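Local atomic coordinates of probable sugar kinase (Clostridium perfringens, PDB entry 3KZH), a protein that probably phosphorylates a sugar or related small molecule as a pfkB-family kinase of the ribokinase type, and binds beta-D-glucopyranose in this crystal. Residues Ser15-Phe20 with Asp68-Ser73; Gly120-Asp125 with Pro147-Tyr152; Asp205-Ala210 with Gly230-Asp235; Ser284-Ser289 with Pro296-Asp301. All coordinates share one frame; numbering follows the deposited sequence.

Contact 1 (Ser15-Phe20 with Asp68-Ser73); sequences SVVDVF and DEHGKS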
loop_
_atom_site.group_PDB
_atom_site.type_symbol
_atom_site.label_atom_id
_atom_site.label_comp_id
_atom_site.label_asym_id
_atom_site.label_seq_id
_atom_site.Cartn_x
_atom_site.Cartn_y
_atom_site.Cartn_z
ATOM N N SER A 15 1.589 13.953 4.918
ATOM C CA SER A 15 2.106 12.773 4.214
ATOM C C SER A 15 0.886 12.146 3.558
ATOM O O SER A 15 -0.071 11.782 4.243
ATOM C CB SER A 15 2.700 11.727 5.160
ATOM O OG SER A 15 3.934 12.122 5.693
ATOM N N VAL A 16 0.922 12.020 2.235
ATOM C CA VAL A 16 -0.183 11.433 1.489
ATOM C C VAL A 16 0.292 10.234 0.674
ATOM O O VAL A 16 1.375 10.271 0.091
ATOM C CB VAL A 16 -0.821 12.458 0.489
ATOM C CG1 VAL A 16 -2.103 11.877 -0.146
ATOM C CG2 VAL A 16 -1.116 13.800 1.161
ATOM N N VAL A 17 -0.518 9.175 0.650
ATOM C CA VAL A 17 -0.227 8.001 -0.172
ATOM C C VAL A 17 -1.208 8.074 -1.350
ATOM O O VAL A 17 -2.413 8.065 -1.140
ATOM C CB VAL A 17 -0.428 6.645 0.587
ATOM C CG1 VAL A 17 -0.201 5.459 -0.362
ATOM C CG2 VAL A 17 0.540 6.524 1.749
ATOM N N ASP A 18 -0.690 8.209 -2.568
ATOM C CA ASP A 18 -1.515 8.255 -3.780
ATOM C C ASP A 18 -1.647 6.859 -4.405
ATOM O O ASP A 18 -0.655 6.149 -4.559
ATOM C CB ASP A 18 -0.909 9.204 -4.814
ATOM C CG ASP A 18 -1.051 10.670 -4.439
ATOM O OD1 ASP A 18 -2.123 11.078 -3.957
ATOM O OD2 ASP A 18 -0.088 11.430 -4.667
ATOM N N VAL A 19 -2.883 6.443 -4.684
ATOM C CA VAL A 19 -3.171 5.140 -5.311
ATOM C C VAL A 19 -3.936 5.427 -6.609
ATOM O O VAL A 19 -5.108 5.800 -6.587
ATOM C CB VAL A 19 -3.998 4.193 -4.378
ATOM C CG1 VAL A 19 -4.051 2.784 -4.969
ATOM C CG2 VAL A 19 -3.392 4.126 -2.971
ATOM N N PHE A 20 -3.243 5.277 -7.732
ATOM C CA PHE A 20 -3.801 5.557 -9.050
ATOM C C PHE A 20 -4.045 4.323 -9.913
ATOM O O PHE A 20 -3.155 3.489 -10.080
ATOM C CB PHE A 20 -2.877 6.505 -9.823
ATOM C CG PHE A 20 -2.868 7.923 -9.322
ATOM C CD1 PHE A 20 -4.019 8.728 -9.412
ATOM C CD2 PHE A 20 -1.676 8.490 -8.820
ATOM C CE1 PHE A 20 -3.995 10.097 -9.011
ATOM C CE2 PHE A 20 -1.630 9.860 -8.413
ATOM C CZ PHE A 20 -2.798 10.664 -8.510
ATOM N N ASP A 68 -2.752 2.561 10.138
ATOM C CA ASP A 68 -3.162 1.587 9.130
ATOM C C ASP A 68 -1.985 1.066 8.287
ATOM O O ASP A 68 -0.824 1.328 8.614
ATOM C CB ASP A 68 -4.253 2.206 8.237
ATOM C CG ASP A 68 -3.885 3.593 7.716
ATOM O OD1 ASP A 68 -2.712 3.992 7.836
ATOM O OD2 ASP A 68 -4.769 4.280 7.174
ATOM N N GLU A 69 -2.296 0.388 7.181
ATOM C CA GLU A 69 -1.290 -0.183 6.282
ATOM C C GLU A 69 -0.466 0.845 5.505
ATOM O O GLU A 69 0.704 0.604 5.202
ATOM C CB GLU A 69 -1.948 -1.174 5.318
ATOM C CG GLU A 69 -1.171 -2.475 5.142
ATOM C CD GLU A 69 -1.196 -3.382 6.375
ATOM O OE1 GLU A 69 -0.148 -3.983 6.685
ATOM O OE2 GLU A 69 -2.255 -3.517 7.022
ATOM N N HIS A 70 -1.078 1.986 5.194
ATOM C CA HIS A 70 -0.400 3.064 4.479
ATOM C C HIS A 70 0.540 3.797 5.421
ATOM O O HIS A 70 1.539 4.371 4.986
ATOM C CB HIS A 70 -1.397 4.042 3.872
ATOM C CG HIS A 70 -2.031 3.554 2.608
ATOM N ND1 HIS A 70 -1.479 2.561 1.827
ATOM C CD2 HIS A 70 -3.169 3.932 1.987
ATOM C CE1 HIS A 70 -2.251 2.352 0.777
ATOM N NE2 HIS A 70 -3.283 3.170 0.848
ATOM N N GLY A 71 0.221 3.728 6.716
ATOM C CA GLY A 71 1.035 4.333 7.758
ATOM C C GLY A 71 2.332 3.566 7.890
ATOM O O GLY A 71 3.391 4.174 7.983
ATOM N N LYS A 72 2.249 2.237 7.797
ATOM C CA LYS A 72 3.423 1.359 7.881
ATOM C C LYS A 72 4.305 1.490 6.636
ATOM O O LYS A 72 5.526 1.320 6.716
ATOM C CB LYS A 72 3.005 -0.108 8.051
ATOM C CG LYS A 72 2.076 -0.351 9.213
ATOM C CD LYS A 72 1.742 -1.826 9.379
ATOM C CE LYS A 72 0.403 -2.001 10.080
ATOM N NZ LYS A 72 0.268 -1.171 11.314
ATOM N N SER A 73 3.676 1.824 5.506
ATOM C CA SER A 73 4.355 2.006 4.216
ATOM C C SER A 73 5.263 3.240 4.247
ATOM O O SER A 73 6.427 3.174 3.839
ATOM C CB SER A 73 3.333 2.157 3.088
ATOM O OG SER A 73 2.535 1.007 2.944
#
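Val-17 carries CG1 opposite its backbone N (chi1 176°), and His-70 swings its ring away from its own carbonyl carbon (chi1 -78°); together these torsions set the methyl over the imidazole. CG1 of Val-17 sits 3.8 Å from the centroid of the His-70 ring and only 6° off the ring normal, a well-centred CH-pi contact. The other branch meets the base of the side chain, Val-17 CG2 to His-70 CB 3.8 Å. Two residues along the strand, Val-19 CG2 comes obliquely to His-70 NE2, 3.9 Å away.

The His-70 side chain also packs against Thr-96 and Thr-98 of its own chain and against Ile-39 of the second subunit, while Val-19 touches Leu-100 of that subunit. Strand 16-23 belongs to the small sheet that serves as lid in ribokinase-type enzymes and often as dimer clasp; here too it lies at the subunit boundary. At the helix start, Asp-68 is the N-cap, its OD1 making a weak capping bond from Gly-71 N and a hydrogen bond with Thr-96 OG1. The buried histidine offers this strand the pi face of its ring, and the two segments meet through van der Waals and CH-pi contacts, with no hydrogen bond between them.

Contact 2 (Gly120-Asp125 with Pro147-Tyr152); sequences GAMNTD and PEIMEY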
loop_
_atom_site.group_PDB
_atom_site.type_symbol
_atom_site.label_atom_id
_atom_site.label_comp_id
_atom_site.label_asym_id
_atom_site.label_seq_id
_atom_site.Cartn_x
_atom_site.Cartn_y
_atom_site.Cartn_z
ATOM N N GLY A 120 -6.257 17.636 9.230
ATOM C CA GLY A 120 -6.769 18.651 10.136
ATOM C C GLY A 120 -6.889 18.240 11.595
ATOM O O GLY A 120 -7.349 19.039 12.413
ATOM N N ALA A 121 -6.437 17.028 11.931
ATOM C CA ALA A 121 -6.503 16.509 13.303
ATOM C C ALA A 121 -5.344 16.930 14.224
ATOM O O ALA A 121 -5.256 16.471 15.367
ATOM C CB ALA A 121 -6.670 14.994 13.284
HETATM N N MSE A 122 -4.480 17.819 13.725
HETATM C CA MSE A 122 -3.340 18.354 14.481
HETATM C C MSE A 122 -3.868 19.392 15.481
HETATM O O MSE A 122 -4.626 20.306 15.119
HETATM C CB MSE A 122 -2.305 19.010 13.545
HETATM C CG MSE A 122 -1.076 19.635 14.235
HETATM SE SE MSE A 122 0.007 18.284 15.100
HETATM C CE MSE A 122 0.350 19.152 16.659
ATOM N N ASN A 123 -3.458 19.233 16.736
ATOM C CA ASN A 123 -3.879 20.125 17.815
ATOM C C ASN A 123 -2.717 20.694 18.626
ATOM O O ASN A 123 -1.610 20.171 18.586
ATOM C CB ASN A 123 -4.900 19.418 18.730
ATOM C CG ASN A 123 -4.401 18.076 19.268
ATOM O OD1 ASN A 123 -3.459 18.014 20.062
ATOM N ND2 ASN A 123 -5.054 16.997 18.852
ATOM N N THR A 124 -3.009 21.734 19.403
ATOM C CA THR A 124 -2.025 22.423 20.239
ATOM C C THR A 124 -1.403 21.571 21.346
ATOM O O THR A 124 -0.240 21.775 21.700
ATOM C CB THR A 124 -2.619 23.703 20.848
ATOM O OG1 THR A 124 -3.818 23.385 21.571
ATOM C CG2 THR A 124 -2.942 24.708 19.744
ATOM N N ASP A 125 -2.164 20.602 21.861
ATOM C CA ASP A 125 -1.690 19.689 22.915
ATOM C C ASP A 125 -0.527 18.825 22.436
ATOM O O ASP A 125 0.427 18.581 23.188
ATOM C CB ASP A 125 -2.823 18.783 23.406
ATOM C CG ASP A 125 -3.587 19.376 24.568
ATOM O OD1 ASP A 125 -3.855 20.599 24.564
ATOM O OD2 ASP A 125 -3.930 18.607 25.491
ATOM N N PRO A 147 -3.134 27.681 8.387
ATOM C CA PRO A 147 -2.787 29.028 8.875
ATOM C C PRO A 147 -2.889 29.242 10.393
ATOM O O PRO A 147 -2.078 29.970 10.969
ATOM C CB PRO A 147 -3.776 29.923 8.123
ATOM C CG PRO A 147 -3.992 29.185 6.850
ATOM C CD PRO A 147 -4.180 27.785 7.349
ATOM N N GLU A 148 -3.878 28.596 11.017
ATOM C CA GLU A 148 -4.136 28.683 12.460
ATOM C C GLU A 148 -3.005 28.044 13.272
ATOM O O GLU A 148 -2.560 28.608 14.277
ATOM C CB GLU A 148 -5.472 28.002 12.795
ATOM C CG GLU A 148 -6.000 28.237 14.219
ATOM C CD GLU A 148 -6.952 27.143 14.705
ATOM O OE1 GLU A 148 -6.972 26.881 15.927
ATOM O OE2 GLU A 148 -7.676 26.544 13.872
ATOM N N ILE A 149 -2.548 26.874 12.820
ATOM C CA ILE A 149 -1.454 26.150 13.470
ATOM C C ILE A 149 -0.107 26.812 13.187
ATOM O O ILE A 149 0.753 26.835 14.065
ATOM C CB ILE A 149 -1.507 24.620 13.148
ATOM C CG1 ILE A 149 -2.582 23.992 14.039
ATOM C CG2 ILE A 149 -0.150 23.903 13.381
ATOM C CD1 ILE A 149 -3.217 22.772 13.477
HETATM N N MSE A 150 0.027 27.422 12.004
HETATM C CA MSE A 150 1.239 28.142 11.616
HETATM C C MSE A 150 1.415 29.298 12.600
HETATM O O MSE A 150 2.464 29.398 13.228
HETATM C CB MSE A 150 1.151 28.672 10.169
HETATM C CG MSE A 150 2.382 29.485 9.685
HETATM SE SE MSE A 150 2.219 30.348 7.950
HETATM C CE MSE A 150 2.233 28.745 6.886
ATOM N N GLU A 151 0.331 30.056 12.830
ATOM C CA GLU A 151 0.318 31.196 13.765
ATOM C C GLU A 151 0.719 30.760 15.169
ATOM O O GLU A 151 1.533 31.429 15.809
ATOM C CB GLU A 151 -1.055 31.869 13.804
ATOM C CG GLU A 151 -1.164 33.078 14.762
ATOM C CD GLU A 151 -2.350 33.969 14.469
ATOM O OE1 GLU A 151 -3.386 33.456 13.991
ATOM O OE2 GLU A 151 -2.240 35.190 14.704
ATOM N N TYR A 152 0.206 29.605 15.602
ATOM C CA TYR A 152 0.538 29.055 16.913
ATOM C C TYR A 152 2.032 28.713 16.963
ATOM O O TYR A 152 2.699 29.032 17.942
ATOM C CB TYR A 152 -0.315 27.813 17.229
ATOM C CG TYR A 152 -0.137 27.299 18.645
ATOM C CD1 TYR A 152 -0.796 27.915 19.732
ATOM C CD2 TYR A 152 0.725 26.212 18.918
ATOM C CE1 TYR A 152 -0.598 27.457 21.061
ATOM C CE2 TYR A 152 0.932 25.751 20.236
ATOM C CZ TYR A 152 0.266 26.375 21.298
ATOM O OH TYR A 152 0.443 25.891 22.571
#
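Thr-124 and Tyr-152 meet methyl to ring face, at roughly a right angle. In Thr-124 the hydroxyl takes the place between backbone N and carbonyl carbon (chi1 55°), which sets CG2 anti to the carbonyl carbon and sends it straight at the tyrosine. That methyl stands 3.7 Å from the centroid of the Tyr-152 ring, 5° off the normal, nearly equidistant from all six ring carbons: a CH-pi contact. Tyr-152 extends its CG opposite the backbone N (chi1 -173°), carrying the ring outward from its helix so that one face meets the threonine methyl. Its far end is tied down separately, OH bonding to Asp-128 OD1, which should limit how far the ring can swing.

One turn earlier on the same helix, Ile-149 stretches its CG1 branch toward the loop. Its CD1 rests 3.9 Å from both CB and CG of Met-122, a selenomethionine, and comes as near as 3.3 Å to Met-122 O, a snug approach of methyl to carbonyl.

Between these two pairs, Asn-123 is the N-cap of helix 124-129, its OD1 accepting from Phe-126 N. Ile-127 of that helix touches Met-122, Ile-149 and Tyr-152 alike, and Phe-12 of strand 9-12 touches Met-122 and Ile-149. The contact thus joins the start of helix 124-129 to helix 147-157, which links the parallel strands 139-143 and 162-166 of the large sheet.

Contact 3 (Asp205-Ala210 with Gly230-Asp235); sequences DDLIKA and GIFYND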
loop_
_atom_site.group_PDB
_atom_site.type_symbol
_atom_site.label_atom_id
_atom_site.label_comp_id
_atom_site.label_asym_id
_atom_site.label_seq_id
_atom_site.Cartn_x
_atom_site.Cartn_y
_atom_site.Cartn_z
ATOM N N ASP A 205 13.918 45.278 -11.230
ATOM C CA ASP A 205 13.694 46.343 -10.250
ATOM C C ASP A 205 12.546 46.025 -9.295
ATOM O O ASP A 205 12.630 46.318 -8.103
ATOM C CB ASP A 205 13.476 47.694 -10.946
ATOM C CG ASP A 205 14.772 48.287 -11.500
ATOM O OD1 ASP A 205 15.761 48.402 -10.738
ATOM O OD2 ASP A 205 14.804 48.639 -12.700
ATOM N N ASP A 206 11.512 45.360 -9.811
ATOM C CA ASP A 206 10.357 44.965 -8.998
ATOM C C ASP A 206 10.737 43.801 -8.078
ATOM O O ASP A 206 10.245 43.711 -6.943
ATOM C CB ASP A 206 9.172 44.578 -9.876
ATOM C CG ASP A 206 8.651 45.734 -10.723
ATOM O OD1 ASP A 206 8.748 46.905 -10.296
ATOM O OD2 ASP A 206 8.142 45.459 -11.828
ATOM N N LEU A 207 11.649 42.950 -8.568
ATOM C CA LEU A 207 12.176 41.799 -7.827
ATOM C C LEU A 207 12.993 42.301 -6.650
ATOM O O LEU A 207 12.860 41.775 -5.555
ATOM C CB LEU A 207 13.051 40.913 -8.722
ATOM C CG LEU A 207 12.373 39.834 -9.564
ATOM C CD1 LEU A 207 13.299 39.317 -10.638
ATOM C CD2 LEU A 207 11.887 38.708 -8.653
ATOM N N ILE A 208 13.790 43.353 -6.879
ATOM C CA ILE A 208 14.602 43.980 -5.832
ATOM C C ILE A 208 13.690 44.681 -4.812
ATOM O O ILE A 208 13.919 44.569 -3.612
ATOM C CB ILE A 208 15.669 44.975 -6.420
ATOM C CG1 ILE A 208 16.677 44.211 -7.288
ATOM C CG2 ILE A 208 16.444 45.694 -5.298
ATOM C CD1 ILE A 208 17.598 45.094 -8.139
ATOM N N LYS A 209 12.609 45.301 -5.297
ATOM C CA LYS A 209 11.637 46.019 -4.453
ATOM C C LYS A 209 10.828 45.059 -3.569
ATOM O O LYS A 209 10.629 45.323 -2.380
ATOM C CB LYS A 209 10.702 46.860 -5.337
ATOM C CG LYS A 209 9.765 47.814 -4.603
ATOM C CD LYS A 209 8.690 48.368 -5.542
ATOM C CE LYS A 209 7.615 49.127 -4.753
ATOM N NZ LYS A 209 6.409 49.446 -5.573
ATOM N N ALA A 210 10.407 43.937 -4.155
ATOM C CA ALA A 210 9.633 42.892 -3.469
ATOM C C ALA A 210 10.445 42.246 -2.362
ATOM O O ALA A 210 10.014 42.190 -1.204
ATOM C CB ALA A 210 9.191 41.847 -4.457
ATOM N N GLY A 230 15.304 31.164 -13.801
ATOM C CA GLY A 230 16.078 30.835 -12.624
ATOM C C GLY A 230 15.559 31.272 -11.276
ATOM O O GLY A 230 14.362 31.270 -11.014
ATOM N N ILE A 231 16.498 31.594 -10.397
ATOM C CA ILE A 231 16.183 31.992 -9.039
ATOM C C ILE A 231 16.754 33.353 -8.733
ATOM O O ILE A 231 17.923 33.619 -8.999
ATOM C CB ILE A 231 16.791 30.980 -8.007
ATOM C CG1 ILE A 231 16.305 29.548 -8.280
ATOM C CG2 ILE A 231 16.553 31.423 -6.555
ATOM C CD1 ILE A 231 14.850 29.269 -8.062
ATOM N N PHE A 232 15.915 34.185 -8.128
ATOM C CA PHE A 232 16.303 35.507 -7.677
ATOM C C PHE A 232 16.486 35.363 -6.160
ATOM O O PHE A 232 15.621 34.813 -5.485
ATOM C CB PHE A 232 15.202 36.532 -7.994
ATOM C CG PHE A 232 15.500 37.910 -7.483
ATOM C CD1 PHE A 232 16.321 38.782 -8.224
ATOM C CD2 PHE A 232 15.031 38.321 -6.210
ATOM C CE1 PHE A 232 16.680 40.043 -7.705
ATOM C CE2 PHE A 232 15.383 39.573 -5.678
ATOM C CZ PHE A 232 16.209 40.439 -6.422
ATOM N N TYR A 233 17.570 35.916 -5.625
ATOM C CA TYR A 233 17.834 35.850 -4.186
ATOM C C TYR A 233 18.172 37.203 -3.572
ATOM O O TYR A 233 18.700 38.084 -4.260
ATOM C CB TYR A 233 18.967 34.855 -3.881
ATOM C CG TYR A 233 20.332 35.190 -4.474
ATOM C CD1 TYR A 233 21.263 35.996 -3.773
ATOM C CD2 TYR A 233 20.716 34.682 -5.719
ATOM C CE1 TYR A 233 22.537 36.293 -4.308
ATOM C CE2 TYR A 233 22.000 34.967 -6.262
ATOM C CZ TYR A 233 22.894 35.781 -5.550
ATOM O OH TYR A 233 24.102 36.150 -6.111
ATOM N N ASN A 234 17.986 37.303 -2.252
ATOM C CA ASN A 234 18.310 38.516 -1.489
ATOM C C ASN A 234 18.364 38.195 0.003
ATOM O O ASN A 234 17.404 37.671 0.557
ATOM C CB ASN A 234 17.276 39.626 -1.750
ATOM C CG ASN A 234 17.771 41.038 -1.358
ATOM O OD1 ASN A 234 18.869 41.225 -0.839
ATOM N ND2 ASN A 234 16.929 42.027 -1.599
ATOM N N ASP A 235 19.496 38.498 0.640
ATOM C CA ASP A 235 19.650 38.280 2.080
ATOM C C ASP A 235 19.977 39.569 2.853
ATOM O O ASP A 235 20.283 39.533 4.053
ATOM C CB ASP A 235 20.677 37.167 2.383
ATOM C CG ASP A 235 22.091 37.484 1.896
ATOM O OD1 ASP A 235 22.530 38.640 1.991
ATOM O OD2 ASP A 235 22.789 36.558 1.435
#
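Leu-207 lies flat across one face of the Phe-232 ring, and the two side chains reach past one another, each toward the other's backbone. Its CB stands 3.7 Å from the ring centroid and 6° off the normal, a CH-pi contact, and both methyls remain on that same side of the plane: Leu-207 CD1 is 3.9 Å from Phe-232 CD1, and Leu-207 CD2 is 3.9 Å from Phe-232 CG. The leucine therefore spreads over the half of the ring nearer the strand. Farther out, the helix backbone takes over, with Leu-207 O 3.4 Å from Phe-232 CE2. Ile-208 crosses the phenylalanine at about a right angle, and its CG1 touches Phe-232 CZ at 3.9 Å.

With CG anti to the backbone N (chi1 177°), the ring projects from the strand toward the helix. Two residues on, Asn-234 points the same way, but its amide is engaged by others: ND2 bonds to Ser-211 OG and OD1 accepts from Gly-236 N. Ser-211 OG also bonds to Leu-207 O and Ile-208 O, bridging the amide to the helix backbone.

The axis of residues 205-210 makes an angle of 43° with that of 231-234, 9.2 Å apart at closest approach. The alternate residues Ile-231 and Tyr-233 face helix 273-288 on the other side, while strand 231-234 runs antiparallel to strands 221-225 and 239-244. Helix, sheet and helix in succession make the three-layer alpha/beta/alpha sandwich of the ribokinase-like fold, here at its antiparallel edge.

Contact 4 (Ser284-Ser289 with Pro296-Asp301); sequences SNITIS and PDMALD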
loop_
_atom_site.group_PDB
_atom_site.type_symbol
_atom_site.label_atom_id
_atom_site.label_comp_id
_atom_site.label_asym_id
_atom_site.label_seq_id
_atom_site.Cartn_x
_atom_site.Cartn_y
_atom_site.Cartn_z
ATOM N N SER A 284 16.630 20.909 -7.973
ATOM C CA SER A 284 15.373 21.233 -8.635
ATOM C C SER A 284 15.438 20.792 -10.095
ATOM O O SER A 284 14.482 20.213 -10.590
ATOM C CB SER A 284 15.076 22.733 -8.531
ATOM O OG SER A 284 13.806 23.042 -9.074
ATOM N N ASN A 285 16.605 20.970 -10.727
ATOM C CA ASN A 285 16.839 20.586 -12.125
ATOM C C ASN A 285 16.775 19.077 -12.345
ATOM O O ASN A 285 16.279 18.637 -13.372
ATOM C CB ASN A 285 18.193 21.106 -12.647
ATOM C CG ASN A 285 18.233 22.620 -12.843
ATOM O OD1 ASN A 285 17.205 23.287 -13.047
ATOM N ND2 ASN A 285 19.447 23.169 -12.810
ATOM N N ILE A 286 17.284 18.301 -11.383
ATOM C CA ILE A 286 17.284 16.831 -11.445
ATOM C C ILE A 286 15.856 16.292 -11.358
ATOM O O ILE A 286 15.475 15.395 -12.110
ATOM C CB ILE A 286 18.154 16.203 -10.304
ATOM C CG1 ILE A 286 19.628 16.565 -10.493
ATOM C CG2 ILE A 286 18.068 14.688 -10.329
ATOM C CD1 ILE A 286 20.530 16.186 -9.333
ATOM N N THR A 287 15.071 16.881 -10.462
ATOM C CA THR A 287 13.679 16.488 -10.249
ATOM C C THR A 287 12.791 16.896 -11.429
ATOM O O THR A 287 11.850 16.181 -11.781
ATOM C CB THR A 287 13.159 17.086 -8.924
ATOM O OG1 THR A 287 14.025 16.682 -7.864
ATOM C CG2 THR A 287 11.786 16.596 -8.594
ATOM N N ILE A 288 13.144 18.013 -12.065
ATOM C CA ILE A 288 12.413 18.542 -13.216
ATOM C C ILE A 288 12.647 17.717 -14.498
ATOM O O ILE A 288 11.784 17.675 -15.371
ATOM C CB ILE A 288 12.728 20.076 -13.399
ATOM C CG1 ILE A 288 11.433 20.872 -13.523
ATOM C CG2 ILE A 288 13.690 20.351 -14.556
ATOM C CD1 ILE A 288 11.613 22.372 -13.335
ATOM N N SER A 289 13.794 17.033 -14.561
ATOM C CA SER A 289 14.179 16.203 -15.706
ATOM C C SER A 289 13.642 14.771 -15.657
ATOM O O SER A 289 13.934 13.974 -16.550
ATOM C CB SER A 289 15.705 16.160 -15.838
ATOM O OG SER A 289 16.289 15.259 -14.902
ATOM N N PRO A 296 14.688 8.732 -8.401
ATOM C CA PRO A 296 15.115 7.526 -7.677
ATOM C C PRO A 296 16.601 7.424 -7.347
ATOM O O PRO A 296 16.967 6.846 -6.326
ATOM C CB PRO A 296 14.702 6.398 -8.624
ATOM C CG PRO A 296 13.516 6.947 -9.306
ATOM C CD PRO A 296 13.974 8.338 -9.633
ATOM N N ASP A 297 17.445 8.011 -8.193
ATOM C CA ASP A 297 18.887 7.940 -7.992
ATOM C C ASP A 297 19.506 9.107 -7.267
ATOM O O ASP A 297 20.701 9.073 -6.968
ATOM C CB ASP A 297 19.620 7.735 -9.322
ATOM C CG ASP A 297 19.200 6.470 -10.034
ATOM O OD1 ASP A 297 18.777 5.497 -9.365
ATOM O OD2 ASP A 297 19.280 6.460 -11.282
HETATM N N MSE A 298 18.701 10.118 -6.947
HETATM C CA MSE A 298 19.217 11.298 -6.269
HETATM C C MSE A 298 19.793 11.079 -4.879
HETATM O O MSE A 298 19.185 10.449 -3.999
HETATM C CB MSE A 298 18.210 12.439 -6.252
HETATM C CG MSE A 298 18.838 13.760 -6.673
HETATM SE SE MSE A 298 18.306 15.209 -5.579
HETATM C CE MSE A 298 16.740 15.692 -6.586
ATOM N N ALA A 299 21.031 11.545 -4.772
ATOM C CA ALA A 299 21.865 11.484 -3.589
ATOM C C ALA A 299 22.837 12.647 -3.698
ATOM O O ALA A 299 22.867 13.332 -4.719
ATOM C CB ALA A 299 22.632 10.158 -3.566
ATOM N N LEU A 300 23.644 12.845 -2.655
ATOM C CA LEU A 300 24.650 13.906 -2.602
ATOM C C LEU A 300 25.594 13.850 -3.807
ATOM O O LEU A 300 25.759 14.858 -4.502
ATOM C CB LEU A 300 25.445 13.847 -1.280
ATOM C CG LEU A 300 26.577 14.865 -1.032
ATOM C CD1 LEU A 300 26.041 16.274 -1.071
ATOM C CD2 LEU A 300 27.279 14.608 0.287
ATOM N N ASP A 301 26.115 12.659 -4.106
ATOM C CA ASP A 301 27.034 12.461 -5.234
ATOM C C ASP A 301 26.482 12.865 -6.611
ATOM O O ASP A 301 27.188 13.535 -7.360
ATOM C CB ASP A 301 27.606 11.023 -5.261
ATOM C CG ASP A 301 26.540 9.937 -5.065
ATOM O OD1 ASP A 301 25.371 10.141 -5.445
ATOM O OD2 ASP A 301 26.877 8.863 -4.524
#
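Thr-287 OG1 is gripped by Ser-258 OG and by Met-283 O, one turn back on its own helix, and the terminal methyl of Met-298 presses close beside it, CE to OG1 3.2 Å. That methyl belongs to a selenomethionine and forms no hydrogen bond with the hydroxyl; it packs against an oxygen already satisfied by its two polar partners.

The Met-298 chain is kinked rather than extended, which lets CG and CE both touch Ile-286. CG of Met-298 lies 3.8 Å from Ile-286 CG2 and 4.0 Å from Ile-286 CD1, so both arms of the isoleucine touch the same carbon, while Met-298 CE returns to within 4.0 Å of Ile-286 CB. At the helix end, Ser-289 OG donates to Ile-286 O over 2.9 Å, tilted 31° from the carbonyl plane.

Arg-54 NH1 fixes the facing loop by bonding to both Pro-296 O and Met-298 O. The side chain of Thr-287 is about 10 Å from the bound glucose. The end of helix 273-288 thus packs on the loop leading into helix 300-308, beside helix 255-268, whose start carries the Gly-Ala-Gly-Asp sequence that is a hallmark of pfkB kinases and includes Gly-256 of the sugar pocket.

Going from the N terminus, the four contacts come strictly in series: none nests in another and none crosses. Contact 1 closes a long excursion of 47 residues, bringing the small sheet against helix 69-81 at the subunit boundary. Contact 2 then closes a shorter loop through strand 139-143 at the large sheet's parallel part. Contact 3 spans strand 221-225 and holds the antiparallel edge, on the opposite side of the chain's centre from contact 1, their centres about 38 Å apart. Contact 4 closes the shortest loop, with six intervening residues. Contacts 3 and 4 approach within about 6 Å (nearest atoms), and helix 273-288 relates them, packing on strand 231-234 and ending in contact 4.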